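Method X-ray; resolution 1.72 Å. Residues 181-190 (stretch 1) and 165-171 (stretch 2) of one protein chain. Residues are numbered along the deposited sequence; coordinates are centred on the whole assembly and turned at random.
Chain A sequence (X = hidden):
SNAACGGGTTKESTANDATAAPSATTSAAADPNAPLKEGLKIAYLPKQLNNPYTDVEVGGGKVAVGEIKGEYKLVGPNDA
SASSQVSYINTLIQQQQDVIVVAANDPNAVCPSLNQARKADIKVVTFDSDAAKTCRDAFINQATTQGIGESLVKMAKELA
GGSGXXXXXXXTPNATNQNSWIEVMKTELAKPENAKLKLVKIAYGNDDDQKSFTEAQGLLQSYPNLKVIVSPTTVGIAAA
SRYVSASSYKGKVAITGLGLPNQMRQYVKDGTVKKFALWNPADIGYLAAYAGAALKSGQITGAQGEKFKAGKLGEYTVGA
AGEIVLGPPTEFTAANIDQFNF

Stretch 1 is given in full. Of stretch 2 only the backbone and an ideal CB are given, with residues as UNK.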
# COMPACT_ATOMS: atom_id res chain seq x y z
N TRP A 181 -5.11 4.27 10.47
CA TRP A 181 -5.04 5.51 9.70
C TRP A 181 -5.86 6.61 10.36
O TRP A 181 -5.45 7.77 10.40
CB TRP A 181 -5.49 5.28 8.26
CG TRP A 181 -4.63 4.28 7.54
CD1 TRP A 181 -3.29 4.07 7.73
CD2 TRP A 181 -5.05 3.35 6.54
NE1 TRP A 181 -2.85 3.06 6.90
CE2 TRP A 181 -3.91 2.60 6.16
CE3 TRP A 181 -6.28 3.07 5.93
CZ2 TRP A 181 -3.97 1.60 5.20
CZ3 TRP A 181 -6.33 2.08 4.98
CH2 TRP A 181 -5.18 1.35 4.62
N ILE A 182 -7.02 6.25 10.90
CA ILE A 182 -7.88 7.22 11.57
C ILE A 182 -7.20 7.75 12.82
O ILE A 182 -7.24 8.95 13.12
CB ILE A 182 -9.26 6.60 11.88
CG1 ILE A 182 -10.05 6.41 10.58
CG2 ILE A 182 -10.05 7.46 12.88
CD1 ILE A 182 -11.28 5.50 10.73
N GLU A 183 -6.53 6.87 13.56
CA GLU A 183 -5.82 7.32 14.76
C GLU A 183 -4.73 8.33 14.38
O GLU A 183 -4.56 9.34 15.06
CB GLU A 183 -5.24 6.14 15.55
CG GLU A 183 -4.51 6.58 16.83
CD GLU A 183 -5.44 7.20 17.87
OE1 GLU A 183 -6.63 6.82 17.93
OE2 GLU A 183 -4.97 8.08 18.64
N VAL A 184 -4.02 8.07 13.29
CA VAL A 184 -3.02 9.04 12.84
C VAL A 184 -3.69 10.36 12.44
O VAL A 184 -3.22 11.44 12.81
CB VAL A 184 -2.16 8.49 11.68
CG1 VAL A 184 -1.23 9.59 11.16
CG2 VAL A 184 -1.36 7.29 12.17
N MSE A 185 -4.81 10.27 11.73
CA MSE A 185 -5.57 11.48 11.38
C MSE A 185 -5.91 12.31 12.61
O MSE A 185 -5.78 13.54 12.61
CB MSE A 185 -6.86 11.11 10.66
CG MSE A 185 -6.67 10.57 9.26
SE MSE A 185 -8.41 10.31 8.40
CE MSE A 185 -8.93 12.18 8.26
N LYS A 186 -6.37 11.65 13.67
CA LYS A 186 -6.69 12.35 14.92
C LYS A 186 -5.45 13.02 15.53
O LYS A 186 -5.53 14.14 16.02
CB LYS A 186 -7.32 11.39 15.93
CG LYS A 186 -8.71 10.91 15.56
CD LYS A 186 -9.21 9.89 16.59
CE LYS A 186 -10.60 9.38 16.24
NZ LYS A 186 -11.02 8.32 17.20
N THR A 187 -4.32 12.33 15.50
CA THR A 187 -3.11 12.90 16.07
C THR A 187 -2.71 14.13 15.27
O THR A 187 -2.31 15.15 15.84
CB THR A 187 -1.95 11.89 16.15
OG1 THR A 187 -1.47 11.62 14.83
CG2 THR A 187 -2.43 10.60 16.81
N GLU A 188 -2.85 14.03 13.95
CA GLU A 188 -2.59 15.16 13.06
C GLU A 188 -3.53 16.34 13.29
O GLU A 188 -3.10 17.49 13.37
CB GLU A 188 -2.66 14.73 11.59
CG GLU A 188 -1.45 13.94 11.12
CD GLU A 188 -0.20 14.79 11.07
OE1 GLU A 188 -0.17 15.77 10.29
OE2 GLU A 188 0.75 14.48 11.81
N LEU A 189 -4.82 16.04 13.41
CA LEU A 189 -5.83 17.07 13.66
C LEU A 189 -5.62 17.80 14.98
O LEU A 189 -6.04 18.96 15.13
CB LEU A 189 -7.22 16.43 13.62
CG LEU A 189 -7.69 16.09 12.20
CD1 LEU A 189 -8.90 15.18 12.25
CD2 LEU A 189 -8.01 17.38 11.44
N ALA A 190 -4.96 17.14 15.92
CA ALA A 190 -4.73 17.72 17.25
C ALA A 190 -3.57 18.71 17.28
O ALA A 190 -3.34 19.38 18.29
CB ALA A 190 -4.52 16.62 18.28
N UNK A 165 -15.71 21.59 8.60
CA UNK A 165 -15.99 20.23 9.04
C UNK A 165 -15.56 19.18 8.03
O UNK A 165 -15.72 19.35 6.82
CB UNK A 165 -17.48 20.08 9.33
N UNK A 166 -15.02 18.08 8.54
CA UNK A 166 -14.73 16.91 7.72
C UNK A 166 -15.30 15.68 8.42
O UNK A 166 -15.50 15.68 9.63
CB UNK A 166 -13.23 16.76 7.48
N UNK A 167 -15.57 14.63 7.64
CA UNK A 167 -16.08 13.38 8.20
C UNK A 167 -15.34 12.25 7.53
O UNK A 167 -14.87 12.41 6.41
CB UNK A 167 -17.59 13.24 8.01
N UNK A 168 -15.22 11.12 8.21
CA UNK A 168 -14.57 9.96 7.62
C UNK A 168 -15.63 8.92 7.28
O UNK A 168 -16.55 8.69 8.07
CB UNK A 168 -13.52 9.38 8.56
N UNK A 169 -15.52 8.33 6.09
CA UNK A 169 -16.29 7.15 5.73
C UNK A 169 -15.32 5.97 5.69
O UNK A 169 -14.48 5.85 4.79
CB UNK A 169 -17.01 7.33 4.39
N UNK A 170 -15.40 5.13 6.71
CA UNK A 170 -14.41 4.07 6.88
C UNK A 170 -14.92 2.74 6.36
O UNK A 170 -15.95 2.67 5.68
CB UNK A 170 -14.02 3.94 8.35
N UNK A 171 -14.17 1.68 6.64
CA UNK A 171 -14.59 0.32 6.34
C UNK A 171 -15.42 -0.18 7.52
O UNK A 171 -16.38 0.48 7.91
CB UNK A 171 -13.39 -0.59 6.07

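Stretch 2 is an extended strand from 165 to 170, and its axis runs nearly antiparallel to that of helix 181-189 (168° between N-to-C directions, closest approach 11.3 Å). At that separation the two backbones cannot bond to each other, so side chains must bridge the gap. The helix offers Ile-182, Met-185 (selenomethionine) and Leu-189, spaced three and four residues apart and therefore on one face; all three have CA-to-CB directed toward the strand and end in apolar atoms. In the strand, CA-to-CB should alternate, which makes the even positions the candidates for contact.

Position 165 has extended angles (-84/141), but its ideal CB has no atom of stretch 1 within 5.5 Å. The helix thus sets no requirement, and many residues would fit. The deposited Glu-165 makes no contact with stretch 1: its nearest side-chain approach is from Glu-165 CB to Leu-189 CD2, 10.1 Å.

At 166 (-131/156), CA-to-CB points toward the helix, yet nothing of stretch 1 lies within 5.5 Å of the ideal CB. A short side chain would stop before the helix; a longer apolar one, such as Ile, Leu or Met, could reach the methyl groups of Met-185 and Leu-189, and the beta-branched choice agrees well with the extended backbone. The residue is Ile-166, with chi1 p and chi2 t. Its CD1 lies over the neighbouring ends of these two side chains, 4.3 Å from CE of Met-185 and 4.4 Å from CD1 of Leu-189. These are loose apolar contacts, consistent with a separation of 10.7 Å between Ile-166 CA and Leu-189 CA.

Position 167 points away, so stretch 1 does not discriminate among side chains; Ala-167 is found.

Position 168 is closer: the CA of 168 and Ile-182 CA are 8.2 Å apart. Its ideal CB, directed toward the helix, lies 5.0 Å from Ile-182 CD1 and 5.2 Å from Met-185 SE. One further carbon layer would bring methyls into contact, so Val suits, as might Ile or a well-placed Leu; nothing nearby on the helix offers a polar partner. Val-168, chi1 t, divides its two methyls between neighbours: CG1 is 4.0 Å from Ile-182 CD1, and CG2 is 3.9 Å from Met-185 CE.

Position 169 again points away, leaving the choice open as far as the helix is concerned. Leu-169 is deposited and makes no contact with stretch 1.

At 170 the ideal CB is already 4.0 Å from Ile-182 CD1, and CA-to-CB points toward the helix. A small residue such as Ala, Ser, Thr or Cys would therefore suffice for contact, although the apolar neighbour gives no specific reason for a hydroxyl. Ser-170 adopts chi1 t and places OG 3.6 Å from Ile-182 CD1, a packing contact with a methyl group.

Position 171 leaves the strand, with phi/psi of -87/-125, and its ideal CB finds no helix atom within 5.5 Å. Ala-171 lies out of reach. The interface is thus modest, burying 224 Å² over both sides, with no hydrogen bond across it.

Stretch 2 (165-171) EIAVLSA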
# COMPACT_ATOMS: atom_id res chain seq x y z
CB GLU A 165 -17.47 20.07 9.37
CG GLU A 165 -17.96 21.08 10.40
CD GLU A 165 -19.45 20.97 10.64
OE1 GLU A 165 -20.14 20.24 9.89
OE2 GLU A 165 -19.94 21.62 11.59
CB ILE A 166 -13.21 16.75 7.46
CG1 ILE A 166 -12.45 16.44 8.74
CG2 ILE A 166 -12.64 18.02 6.80
CD1 ILE A 166 -11.01 15.98 8.49
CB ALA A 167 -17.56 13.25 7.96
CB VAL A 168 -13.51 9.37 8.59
CG1 VAL A 168 -13.06 7.96 8.14
CG2 VAL A 168 -12.33 10.33 8.72
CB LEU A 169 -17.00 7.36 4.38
CG LEU A 169 -17.74 6.16 3.77
CD1 LEU A 169 -18.81 5.65 4.72
CD2 LEU A 169 -18.37 6.54 2.43
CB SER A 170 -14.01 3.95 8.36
OG SER A 170 -12.88 3.10 8.51
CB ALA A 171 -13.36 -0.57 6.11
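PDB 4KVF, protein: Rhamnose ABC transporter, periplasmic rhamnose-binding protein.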